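Local coordinates for protein oxidoreductase (Ralstonia eutropha, PDB 3HJ9) that binds flavin mononucleotide and, as a member of the nitroreductase family, probably works as a flavin-dependent oxidoreductase, at residues W47-T52 against A171-A176; R53-Q58 against G181-G186; L137-V142 against Q209-A214. All coordinates share one frame; numbering follows the deposited sequence.

In the fold
Contacts 1 and 2 both touch the FMN, with centres about 11 Å apart: contact 1 holds the phosphate, contact 2 the pyrimidine side of the isoalloxazine. They share a seam, where Thr52 N lies 2.8 Å from Ala182 O and Tyr172 OH lies 3.0 Å from Val184 N, both probable hydrogen bonds. Contact 3 lies in the antiparallel sheet that strand 181-185 borders, its centre about 6 Å from that of contact 2 and about 12 Å from that of contact 1. Strand 203-212 joins it to strand 181-185, with Gly181 N 2.6 Å from Gly212 O. The side chain of Thr210 is about 8 Å from the FMN, one shell removed from the flavin-binding residues.

Contact 1 of 3, residues W47-T52 against A171-A176; sequences WLRKST and AYLYCA. With FMN (flavin mononucleotide), chain C.
Arg49 and Tyr172 meet beside the FMN phosphate, the guanidinium standing almost upright on the phenol ring with the two planes 87° apart. NH1 of Arg49 sits above one face, toward the rim, 3.5 Å from Tyr172 CE1, and the pair qualifies as a cation-pi contact. That same NH1 donates a nearly straight bond to FMN O2P (2.8 Å, 169°), while Arg49 NH2 reaches O1P at 2.9 Å. The arginine chain is bent at chi2 (-62°), which lays CD against CB and CG of Tyr172. Ser51 completes the grip: its backbone N binds FMN O3P at 2.8 Å, and its OG donates to O2P at 2.6 Å while accepting from Tyr172 OH at 2.7 Å.

Further out, CG of Arg49 rests against Leu173 CD2 at 3.6 Å, and Leu48 CB packs on Ala176 CB. A water links Lys50 N to the carbonyl O of Tyr172, tying the loop after helix 42-48 to helix 156-177. The second subunit closes the site: carbonyls of its Arg83 and Thr84 accept from NH2 and NE of Arg49, and its Arg77 also binds the FMN. The pocket is thus built at the dimer interface.

All three terminal phosphate oxygens have donors from the Arg49-Ser51 loop, and O2P takes two of them. The relay from Tyr172 OH through Ser51 OG to O2P orients the serine hydroxyl, and the positive charge of Arg49 probably offsets the negative charge of the phosphate.

Contact 2 of 3, residues R53-Q58 against G181-G186; sequences REFDQQ and GAVVRG. With FMN (flavin mononucleotide), chain C.
Val183, Phe55 and Arg53 carry this contact, in which the loop following the phosphate-binding residues runs beside strand 181-185. Val183 points its side chain at the loop, and its two methyls divide the work. CG2 lies over one face of the Arg53 guanidinium, 4.0 Å from NH2, and also reaches FMN N1 at 3.7 Å; CG1 faces the rim of Phe55 near CZ. The valine and arginine side chains cross at about a right angle.

Arg53 is extended from CG to NE, which sets NE beside the pyrimidine end of the flavin. NE donates an almost straight bond to FMN O2 (2.8 Å, 175°), and NH2 donates to N1 at 3.3 Å, with a weak bond to O4' of the ribityl chain. Two donors therefore grip the N1-C2=O2 side of the isoalloxazine, where a positive charge would be expected to stabilise the reduced, anionic flavin, as is generally supposed for flavoenzymes of the nitroreductase fold. The residues that follow Val183 complete the pocket: Val184 CG1 packs 3.5 Å from FMN C9, and Gly186 N, just past the strand, makes a weak hydrogen bond to FMN O4.

Phe55 turns its edge to the strand, CE1 lying 3.8 Å from the carbonyl O of Gly181, with Ala182 N also near the ring plane. Ala135 and Thr210 pack against the phenylalanine as well. Beyond it the loop turns away from the strand, Asp56 OD2 accepting from Gln58 N at 3.2 Å in an Asx turn.

Contact 3 of 3, residues L137-V142 against Q209-A214; sequences LDLVFV and QTIGRA
Phe141 turns its edge toward Gln209: OE1 of the amide lies in the plane of the ring, 3.6 Å from CZ, with ring and amide planes 54° apart. Ala164 and Met167 of helix 156-177 pack against the same phenylalanine. The glutamine chain runs out extended, its CG anti to the backbone N (chi1 -167°), and its NE2 donates to the carbonyl of Ala168 on that helix. The carboxylate of Asp138 is met from above its plane by Thr210 OG1, which donates to OD1 at 2.8 Å.

These side chains are placed by an antiparallel pairing of strands 137-144 and 203-212, neighbours in the central sheet. Leu139 and Gln209 form a hydrogen-bonded pair, each N bonding the other's O at 2.7 Å; Asp138 and Thr210 follow as a non-hydrogen-bonded pair. At Leu137 and Ile211 the pairing becomes uneven: Ile211 N donates straight to Leu137 O (3.1 Å, 179°). The return bond, from Leu137 N to Ile211 O, is weak at 3.4 Å. On the face of Leu137, Leu139 and Gln209, Leu139 CD1 meets Ile211 CD1 at 3.9 Å, and Leu65, Leu68 and Leu69 of helix 62-73 cover this leucine-rich patch.

The two polar groups fare differently. Thr210 OG1 bridges Asp138 of strand 137-144 and Arg185 NH1 of strand 181-185, linking three successive strands on one side of the sheet, and Asp138 OD2 ties in the loop at Ser124 N. Gln209 OE1 is buried without a hydrogen-bond partner, and the aromatic C-H edge of Phe141 probably gives it modest electrostatic compensation.

Contact 1 of 3, residues W47-T52 against A171-A176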
loop_
_atom_site.group_PDB
_atom_site.type_symbol
_atom_site.label_atom_id
_atom_site.label_comp_id
_atom_site.label_asym_id
_atom_site.label_seq_id
_atom_site.Cartn_x
_atom_site.Cartn_y
_atom_site.Cartn_z
ATOM N N TRP A 47 9.674 -6.255 10.016
ATOM C CA TRP A 47 11.132 -6.293 10.101
ATOM C C TRP A 47 11.769 -6.927 8.854
ATOM O O TRP A 47 12.801 -6.464 8.425
ATOM C CB TRP A 47 11.646 -7.042 11.348
ATOM C CG TRP A 47 11.586 -6.220 12.591
ATOM C CD1 TRP A 47 10.700 -6.342 13.622
ATOM C CD2 TRP A 47 12.427 -5.119 12.920
ATOM N NE1 TRP A 47 10.945 -5.395 14.583
ATOM C CE2 TRP A 47 12.003 -4.626 14.183
ATOM C CE3 TRP A 47 13.515 -4.506 12.285
ATOM C CZ2 TRP A 47 12.624 -3.541 14.823
ATOM C CZ3 TRP A 47 14.134 -3.414 12.924
ATOM C CH2 TRP A 47 13.683 -2.949 14.180
ATOM N N LEU A 48 11.132 -7.960 8.299
ATOM C CA LEU A 48 11.666 -8.717 7.169
ATOM C C LEU A 48 11.147 -8.264 5.809
ATOM O O LEU A 48 11.547 -8.823 4.775
ATOM C CB LEU A 48 11.375 -10.220 7.379
ATOM C CG LEU A 48 11.971 -10.906 8.608
ATOM C CD1 LEU A 48 11.430 -12.351 8.809
ATOM C CD2 LEU A 48 13.488 -10.898 8.501
ATOM N N ARG A 49 10.291 -7.238 5.783
ATOM C CA ARG A 49 9.677 -6.741 4.528
ATOM C C ARG A 49 10.807 -6.113 3.689
ATOM O O ARG A 49 11.539 -5.247 4.173
ATOM C CB ARG A 49 8.538 -5.768 4.851
ATOM C CG ARG A 49 7.446 -5.565 3.760
ATOM C CD ARG A 49 7.928 -4.976 2.451
ATOM N NE ARG A 49 8.798 -3.815 2.653
ATOM C CZ ARG A 49 9.648 -3.313 1.757
ATOM N NH1 ARG A 49 9.750 -3.811 0.527
ATOM N NH2 ARG A 49 10.413 -2.281 2.099
ATOM N N LYS A 50 11.014 -6.651 2.485
ATOM C CA LYS A 50 12.101 -6.237 1.585
ATOM C C LYS A 50 11.790 -6.637 0.151
ATOM O O LYS A 50 10.901 -7.454 -0.077
ATOM C CB LYS A 50 13.427 -6.912 1.990
ATOM C CG LYS A 50 13.455 -8.461 1.818
ATOM C CD LYS A 50 14.785 -9.105 2.176
ATOM C CE LYS A 50 15.913 -8.700 1.221
ATOM N NZ LYS A 50 17.196 -9.463 1.510
ATOM N N SER A 51 12.578 -6.121 -0.792
ATOM C CA SER A 51 12.454 -6.478 -2.206
ATOM C C SER A 51 13.522 -7.500 -2.627
ATOM O O SER A 51 14.670 -7.401 -2.258
ATOM C CB SER A 51 12.461 -5.242 -3.109
ATOM O OG SER A 51 11.270 -4.506 -2.905
ATOM N N THR A 52 13.109 -8.469 -3.428
ATOM C CA THR A 52 13.970 -9.532 -3.957
ATOM C C THR A 52 13.835 -9.497 -5.461
ATOM O O THR A 52 12.715 -9.323 -5.962
ATOM C CB THR A 52 13.489 -10.903 -3.438
ATOM O OG1 THR A 52 13.415 -10.834 -2.012
ATOM C CG2 THR A 52 14.474 -12.051 -3.869
ATOM N N ALA A 171 0.779 -8.426 0.109
ATOM C CA ALA A 171 1.536 -9.523 -0.577
ATOM C C ALA A 171 2.989 -9.587 -0.111
ATOM O O ALA A 171 3.541 -10.691 0.101
ATOM C CB ALA A 171 1.454 -9.381 -2.132
ATOM N N TYR A 172 3.634 -8.420 -0.021
ATOM C CA TYR A 172 5.001 -8.317 0.547
ATOM C C TYR A 172 5.140 -8.930 1.929
ATOM O O TYR A 172 6.057 -9.716 2.180
ATOM C CB TYR A 172 5.454 -6.863 0.663
ATOM C CG TYR A 172 6.287 -6.290 -0.445
ATOM C CD1 TYR A 172 7.591 -6.733 -0.666
ATOM C CD2 TYR A 172 5.820 -5.206 -1.209
ATOM C CE1 TYR A 172 8.413 -6.119 -1.683
ATOM C CE2 TYR A 172 6.633 -4.597 -2.189
ATOM C CZ TYR A 172 7.898 -5.044 -2.424
ATOM O OH TYR A 172 8.643 -4.404 -3.388
ATOM N N LEU A 173 4.222 -8.536 2.811
ATOM C CA LEU A 173 4.171 -9.007 4.193
ATOM C C LEU A 173 3.901 -10.519 4.249
ATOM O O LEU A 173 4.580 -11.243 5.012
ATOM C CB LEU A 173 3.157 -8.193 5.042
ATOM C CG LEU A 173 3.538 -6.712 5.267
ATOM C CD1 LEU A 173 2.393 -5.901 5.885
ATOM C CD2 LEU A 173 4.844 -6.557 6.089
ATOM N N TYR A 174 2.978 -11.002 3.406
ATOM C CA TYR A 174 2.745 -12.452 3.300
ATOM C C TYR A 174 4.049 -13.159 2.867
ATOM O O TYR A 174 4.462 -14.144 3.496
ATOM C CB TYR A 174 1.547 -12.823 2.396
ATOM C CG TYR A 174 1.449 -14.293 2.306
ATOM C CD1 TYR A 174 0.862 -15.038 3.335
ATOM C CD2 TYR A 174 2.072 -14.979 1.260
ATOM C CE1 TYR A 174 0.859 -16.444 3.285
ATOM C CE2 TYR A 174 2.077 -16.382 1.208
ATOM C CZ TYR A 174 1.461 -17.100 2.205
ATOM O OH TYR A 174 1.504 -18.472 2.129
ATOM N N CYS A 175 4.720 -12.619 1.855
ATOM C CA CYS A 175 5.969 -13.220 1.371
ATOM C C CYS A 175 7.019 -13.330 2.474
ATOM O O CYS A 175 7.659 -14.395 2.625
ATOM C CB CYS A 175 6.498 -12.492 0.139
ATOM S SG CYS A 175 5.436 -12.827 -1.277
ATOM N N ALA A 176 7.120 -12.271 3.281
ATOM C CA ALA A 176 8.028 -12.228 4.431
ATOM C C ALA A 176 7.636 -13.289 5.459
ATOM O O ALA A 176 8.513 -13.972 5.977
ATOM C CB ALA A 176 8.063 -10.827 5.078
HETATM N N1 FMN C . 11.674 -2.107 -8.361
HETATM C C2 FMN C . 12.058 -2.536 -9.618
HETATM O O2 FMN C . 13.019 -3.300 -9.746
HETATM N N3 FMN C . 11.336 -2.114 -10.731
HETATM C C4 FMN C . 10.266 -1.238 -10.600
HETATM O O4 FMN C . 9.660 -0.894 -11.624
HETATM C C4A FMN C . 9.879 -0.799 -9.322
HETATM N N5 FMN C . 8.810 0.061 -9.158
HETATM C C5A FMN C . 8.384 0.430 -7.892
HETATM C C6 FMN C . 7.279 1.267 -7.798
HETATM C C7 FMN C . 6.827 1.684 -6.537
HETATM C C7M FMN C . 5.631 2.591 -6.443
HETATM C C8 FMN C . 7.491 1.279 -5.373
HETATM C C8M FMN C . 7.018 1.748 -4.031
HETATM C C9 FMN C . 8.622 0.446 -5.469
HETATM C C9A FMN C . 9.085 0.009 -6.732
HETATM N N10 FMN C . 10.181 -0.840 -6.905
HETATM C C10 FMN C . 10.590 -1.236 -8.193
HETATM C "C1'" FMN C . 10.937 -1.414 -5.739
HETATM C "C2'" FMN C . 11.968 -0.484 -5.158
HETATM O "O2'" FMN C . 13.077 -0.360 -6.026
HETATM C "C3'" FMN C . 12.378 -1.042 -3.802
HETATM O "O3'" FMN C . 11.276 -0.894 -2.932
HETATM C "C4'" FMN C . 13.611 -0.273 -3.291
HETATM O "O4'" FMN C . 14.734 -0.816 -3.977
HETATM C "C5'" FMN C . 13.810 -0.366 -1.785
HETATM O "O5'" FMN C . 14.050 -1.740 -1.486
HETATM P P FMN C . 13.141 -2.492 -0.413
HETATM O O1P FMN C . 12.897 -1.679 0.831
HETATM O O2P FMN C . 11.798 -2.780 -1.060
HETATM O O3P FMN C . 13.861 -3.788 -0.043
HETATM O O HOH W 1 8.711 -8.935 2.031
#

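Contact 2 of 3, residues R53-Q58 against G181-G186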
loop_
_atom_site.group_PDB
_atom_site.type_symbol
_atom_site.label_atom_id
_atom_site.label_comp_id
_atom_site.label_asym_id
_atom_site.label_seq_id
_atom_site.Cartn_x
_atom_site.Cartn_y
_atom_site.Cartn_z
ATOM N N ARG A 53 14.959 -9.673 -6.172
ATOM C CA ARG A 53 14.991 -9.594 -7.636
ATOM C C ARG A 53 15.520 -10.816 -8.379
ATOM O O ARG A 53 15.379 -10.869 -9.588
ATOM C CB ARG A 53 15.743 -8.323 -8.077
ATOM C CG ARG A 53 14.975 -7.048 -7.806
ATOM C CD ARG A 53 15.602 -5.780 -8.443
ATOM N NE ARG A 53 14.848 -4.593 -7.991
ATOM C CZ ARG A 53 14.971 -4.013 -6.788
ATOM N NH1 ARG A 53 15.809 -4.494 -5.866
ATOM N NH2 ARG A 53 14.227 -2.945 -6.471
ATOM N N GLU A 54 16.130 -11.766 -7.669
ATOM C CA GLU A 54 16.591 -13.029 -8.223
ATOM C C GLU A 54 15.848 -14.160 -7.478
ATOM O O GLU A 54 15.857 -14.223 -6.253
ATOM C CB GLU A 54 18.097 -13.169 -8.107
ATOM C CG GLU A 54 18.885 -12.272 -9.092
ATOM N N PHE A 55 15.247 -15.053 -8.247
ATOM C CA PHE A 55 14.405 -16.116 -7.730
ATOM C C PHE A 55 14.766 -17.519 -8.177
ATOM O O PHE A 55 15.370 -17.706 -9.220
ATOM C CB PHE A 55 12.981 -15.863 -8.205
ATOM C CG PHE A 55 12.485 -14.539 -7.839
ATOM C CD1 PHE A 55 11.823 -14.343 -6.633
ATOM C CD2 PHE A 55 12.697 -13.441 -8.687
ATOM C CE1 PHE A 55 11.360 -13.072 -6.289
ATOM C CE2 PHE A 55 12.237 -12.187 -8.358
ATOM C CZ PHE A 55 11.572 -11.999 -7.145
ATOM N N ASP A 56 14.376 -18.475 -7.344
ATOM C CA ASP A 56 14.392 -19.893 -7.670
ATOM C C ASP A 56 13.116 -20.086 -8.517
ATOM O O ASP A 56 12.099 -19.384 -8.303
ATOM C CB ASP A 56 14.301 -20.737 -6.393
ATOM C CG ASP A 56 14.356 -22.239 -6.667
ATOM O OD1 ASP A 56 15.402 -22.745 -7.166
ATOM O OD2 ASP A 56 13.349 -22.927 -6.343
ATOM N N GLN A 57 13.171 -21.010 -9.465
ATOM C CA GLN A 57 12.035 -21.268 -10.358
ATOM C C GLN A 57 10.985 -22.252 -9.834
ATOM O O GLN A 57 9.954 -22.394 -10.468
ATOM C CB GLN A 57 12.533 -21.675 -11.754
ATOM C CG GLN A 57 13.496 -20.633 -12.401
ATOM C CD GLN A 57 12.949 -19.188 -12.336
ATOM O OE1 GLN A 57 11.861 -18.903 -12.830
ATOM N NE2 GLN A 57 13.691 -18.297 -11.672
ATOM N N GLN A 58 11.195 -22.870 -8.674
ATOM C CA GLN A 58 10.229 -23.843 -8.113
ATOM C C GLN A 58 8.864 -23.131 -7.925
ATOM O O GLN A 58 8.839 -22.022 -7.399
ATOM C CB GLN A 58 10.756 -24.440 -6.783
ATOM C CG GLN A 58 9.951 -25.602 -6.174
ATOM N N GLY A 181 10.330 -14.326 -1.696
ATOM C CA GLY A 181 10.773 -13.029 -2.186
ATOM C C GLY A 181 9.643 -12.380 -2.973
ATOM O O GLY A 181 8.766 -13.080 -3.530
ATOM N N ALA A 182 9.673 -11.045 -3.033
ATOM C CA ALA A 182 8.730 -10.238 -3.788
ATOM C C ALA A 182 9.374 -8.898 -4.226
ATOM O O ALA A 182 10.311 -8.425 -3.571
ATOM C CB ALA A 182 7.433 -9.973 -2.944
ATOM N N VAL A 183 8.894 -8.321 -5.337
ATOM C CA VAL A 183 9.309 -6.951 -5.755
ATOM C C VAL A 183 8.165 -6.344 -6.548
ATOM O O VAL A 183 7.690 -6.969 -7.513
ATOM C CB VAL A 183 10.652 -6.912 -6.499
ATOM C CG1 VAL A 183 10.599 -7.711 -7.791
ATOM C CG2 VAL A 183 11.115 -5.426 -6.788
ATOM N N VAL A 184 7.615 -5.228 -6.047
ATOM C CA VAL A 184 6.581 -4.481 -6.739
ATOM C C VAL A 184 7.298 -3.703 -7.873
ATOM O O VAL A 184 8.459 -3.261 -7.722
ATOM C CB VAL A 184 5.758 -3.545 -5.778
ATOM C CG1 VAL A 184 6.614 -2.387 -5.210
ATOM C CG2 VAL A 184 4.525 -3.023 -6.528
ATOM N N ARG A 185 6.649 -3.621 -9.035
ATOM C CA ARG A 185 7.216 -2.964 -10.225
ATOM C C ARG A 185 6.164 -2.060 -10.833
ATOM O O ARG A 185 5.042 -2.511 -11.133
ATOM C CB ARG A 185 7.719 -3.981 -11.235
ATOM C CG ARG A 185 8.528 -5.105 -10.599
ATOM C CD ARG A 185 8.630 -6.299 -11.495
ATOM N NE ARG A 185 9.490 -6.099 -12.639
ATOM C CZ ARG A 185 9.679 -7.010 -13.595
ATOM N NH1 ARG A 185 9.069 -8.192 -13.547
ATOM N NH2 ARG A 185 10.489 -6.757 -14.602
ATOM N N GLY A 186 6.526 -0.797 -10.974
ATOM C CA GLY A 186 5.684 0.266 -11.505
ATOM C C GLY A 186 6.105 0.728 -12.864
ATOM O O GLY A 186 5.376 1.475 -13.488
HETATM N N1 FMN C . 11.674 -2.107 -8.361
HETATM C C2 FMN C . 12.058 -2.536 -9.618
HETATM O O2 FMN C . 13.019 -3.300 -9.746
HETATM N N3 FMN C . 11.336 -2.114 -10.731
HETATM C C4 FMN C . 10.266 -1.238 -10.600
HETATM O O4 FMN C . 9.660 -0.894 -11.624
HETATM C C4A FMN C . 9.879 -0.799 -9.322
HETATM N N5 FMN C . 8.810 0.061 -9.158
HETATM C C5A FMN C . 8.384 0.430 -7.892
HETATM C C6 FMN C . 7.279 1.267 -7.798
HETATM C C7 FMN C . 6.827 1.684 -6.537
HETATM C C7M FMN C . 5.631 2.591 -6.443
HETATM C C8 FMN C . 7.491 1.279 -5.373
HETATM C C8M FMN C . 7.018 1.748 -4.031
HETATM C C9 FMN C . 8.622 0.446 -5.469
HETATM C C9A FMN C . 9.085 0.009 -6.732
HETATM N N10 FMN C . 10.181 -0.840 -6.905
HETATM C C10 FMN C . 10.590 -1.236 -8.193
HETATM C "C1'" FMN C . 10.937 -1.414 -5.739
HETATM C "C2'" FMN C . 11.968 -0.484 -5.158
HETATM O "O2'" FMN C . 13.077 -0.360 -6.026
HETATM C "C3'" FMN C . 12.378 -1.042 -3.802
HETATM O "O3'" FMN C . 11.276 -0.894 -2.932
HETATM C "C4'" FMN C . 13.611 -0.273 -3.291
HETATM O "O4'" FMN C . 14.734 -0.816 -3.977
HETATM C "C5'" FMN C . 13.810 -0.366 -1.785
HETATM O "O5'" FMN C . 14.050 -1.740 -1.486
HETATM P P FMN C . 13.141 -2.492 -0.413
HETATM O O1P FMN C . 12.897 -1.679 0.831
HETATM O O2P FMN C . 11.798 -2.780 -1.060
HETATM O O3P FMN C . 13.861 -3.788 -0.043
#

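Contact 3 of 3, residues L137-V142 against Q209-A214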
loop_
_atom_site.group_PDB
_atom_site.type_symbol
_atom_site.label_atom_id
_atom_site.label_comp_id
_atom_site.label_asym_id
_atom_site.label_seq_id
_atom_site.Cartn_x
_atom_site.Cartn_y
_atom_site.Cartn_z
ATOM N N LEU A 137 5.866 -16.671 -10.633
ATOM C CA LEU A 137 4.641 -15.934 -10.952
ATOM C C LEU A 137 4.803 -14.412 -10.866
ATOM O O LEU A 137 5.754 -13.923 -10.254
ATOM C CB LEU A 137 3.488 -16.398 -10.054
ATOM C CG LEU A 137 3.384 -15.983 -8.588
ATOM C CD1 LEU A 137 2.784 -14.600 -8.416
ATOM C CD2 LEU A 137 2.531 -16.997 -7.828
ATOM N N ASP A 138 3.904 -13.694 -11.547
ATOM C CA ASP A 138 3.783 -12.242 -11.428
ATOM C C ASP A 138 2.332 -11.939 -11.053
ATOM O O ASP A 138 1.422 -12.512 -11.635
ATOM C CB ASP A 138 3.995 -11.495 -12.762
ATOM C CG ASP A 138 5.423 -11.392 -13.210
ATOM O OD1 ASP A 138 6.369 -11.579 -12.414
ATOM O OD2 ASP A 138 5.594 -11.063 -14.420
ATOM N N LEU A 139 2.115 -11.038 -10.110
ATOM C CA LEU A 139 0.778 -10.467 -9.910
ATOM C C LEU A 139 0.685 -9.164 -10.728
ATOM O O LEU A 139 1.653 -8.419 -10.760
ATOM C CB LEU A 139 0.519 -10.141 -8.461
ATOM C CG LEU A 139 0.572 -11.295 -7.491
ATOM C CD1 LEU A 139 0.297 -10.711 -6.066
ATOM C CD2 LEU A 139 -0.388 -12.417 -7.900
ATOM N N VAL A 140 -0.433 -8.920 -11.434
ATOM C CA VAL A 140 -0.701 -7.595 -12.059
ATOM C C VAL A 140 -1.953 -6.975 -11.422
ATOM O O VAL A 140 -3.048 -7.611 -11.394
ATOM C CB VAL A 140 -0.901 -7.652 -13.567
ATOM C CG1 VAL A 140 -0.898 -6.229 -14.132
ATOM C CG2 VAL A 140 0.192 -8.486 -14.196
ATOM N N PHE A 141 -1.810 -5.744 -10.931
ATOM C CA PHE A 141 -2.903 -5.010 -10.264
ATOM C C PHE A 141 -3.486 -4.103 -11.342
ATOM O O PHE A 141 -2.826 -3.149 -11.786
ATOM C CB PHE A 141 -2.376 -4.237 -9.056
ATOM C CG PHE A 141 -1.756 -5.128 -7.990
ATOM C CD1 PHE A 141 -0.422 -5.485 -8.053
ATOM C CD2 PHE A 141 -2.529 -5.617 -6.926
ATOM C CE1 PHE A 141 0.149 -6.321 -7.085
ATOM C CE2 PHE A 141 -1.967 -6.435 -5.935
ATOM C CZ PHE A 141 -0.627 -6.779 -6.007
ATOM N N VAL A 142 -4.677 -4.445 -11.802
ATOM C CA VAL A 142 -5.327 -3.748 -12.901
ATOM C C VAL A 142 -6.423 -2.844 -12.381
ATOM O O VAL A 142 -7.292 -3.323 -11.677
ATOM C CB VAL A 142 -5.915 -4.738 -13.885
ATOM C CG1 VAL A 142 -6.718 -4.011 -15.011
ATOM C CG2 VAL A 142 -4.792 -5.633 -14.476
ATOM N N GLN A 209 3.897 -7.362 -9.604
ATOM C CA GLN A 209 4.733 -7.833 -8.485
ATOM C C GLN A 209 5.220 -9.231 -8.756
ATOM O O GLN A 209 4.408 -10.162 -8.930
ATOM C CB GLN A 209 3.950 -7.763 -7.196
ATOM C CG GLN A 209 4.751 -7.910 -5.882
ATOM C CD GLN A 209 3.823 -7.712 -4.665
ATOM O OE1 GLN A 209 2.608 -7.924 -4.786
ATOM N NE2 GLN A 209 4.374 -7.287 -3.514
ATOM N N THR A 210 6.543 -9.371 -8.798
ATOM C CA THR A 210 7.193 -10.630 -9.150
ATOM C C THR A 210 7.474 -11.375 -7.859
ATOM O O THR A 210 8.084 -10.812 -6.973
ATOM C CB THR A 210 8.431 -10.339 -9.950
ATOM O OG1 THR A 210 7.993 -9.650 -11.115
ATOM C CG2 THR A 210 9.174 -11.584 -10.345
ATOM N N ILE A 211 7.002 -12.625 -7.769
ATOM C CA ILE A 211 7.066 -13.416 -6.541
ATOM C C ILE A 211 7.619 -14.819 -6.756
ATOM O O ILE A 211 7.339 -15.463 -7.770
ATOM C CB ILE A 211 5.636 -13.468 -5.901
ATOM C CG1 ILE A 211 5.230 -12.069 -5.422
ATOM C CG2 ILE A 211 5.552 -14.500 -4.733
ATOM C CD1 ILE A 211 3.826 -11.935 -4.887
ATOM N N GLY A 212 8.437 -15.254 -5.804
ATOM C CA GLY A 212 8.976 -16.598 -5.748
ATOM C C GLY A 212 9.931 -16.796 -4.583
ATOM O O GLY A 212 10.148 -15.858 -3.790
ATOM N N ARG A 213 10.479 -18.007 -4.446
ATOM C CA ARG A 213 11.538 -18.238 -3.474
ATOM C C ARG A 213 12.753 -17.467 -3.962
ATOM O O ARG A 213 13.031 -17.447 -5.156
ATOM C CB ARG A 213 11.892 -19.727 -3.274
ATOM C CG ARG A 213 11.127 -20.362 -2.125
ATOM C CD ARG A 213 11.255 -21.884 -1.971
ATOM N NE ARG A 213 10.378 -22.635 -2.889
ATOM C CZ ARG A 213 9.026 -22.742 -2.810
ATOM N NH1 ARG A 213 8.280 -22.095 -1.866
ATOM N NH2 ARG A 213 8.384 -23.489 -3.723
ATOM N N ALA A 214 13.465 -16.839 -3.029
ATOM C CA ALA A 214 14.693 -16.100 -3.328
ATOM C C ALA A 214 15.726 -17.083 -3.860
ATOM O O ALA A 214 15.730 -18.223 -3.436
ATOM C CB ALA A 214 15.228 -15.384 -2.065
#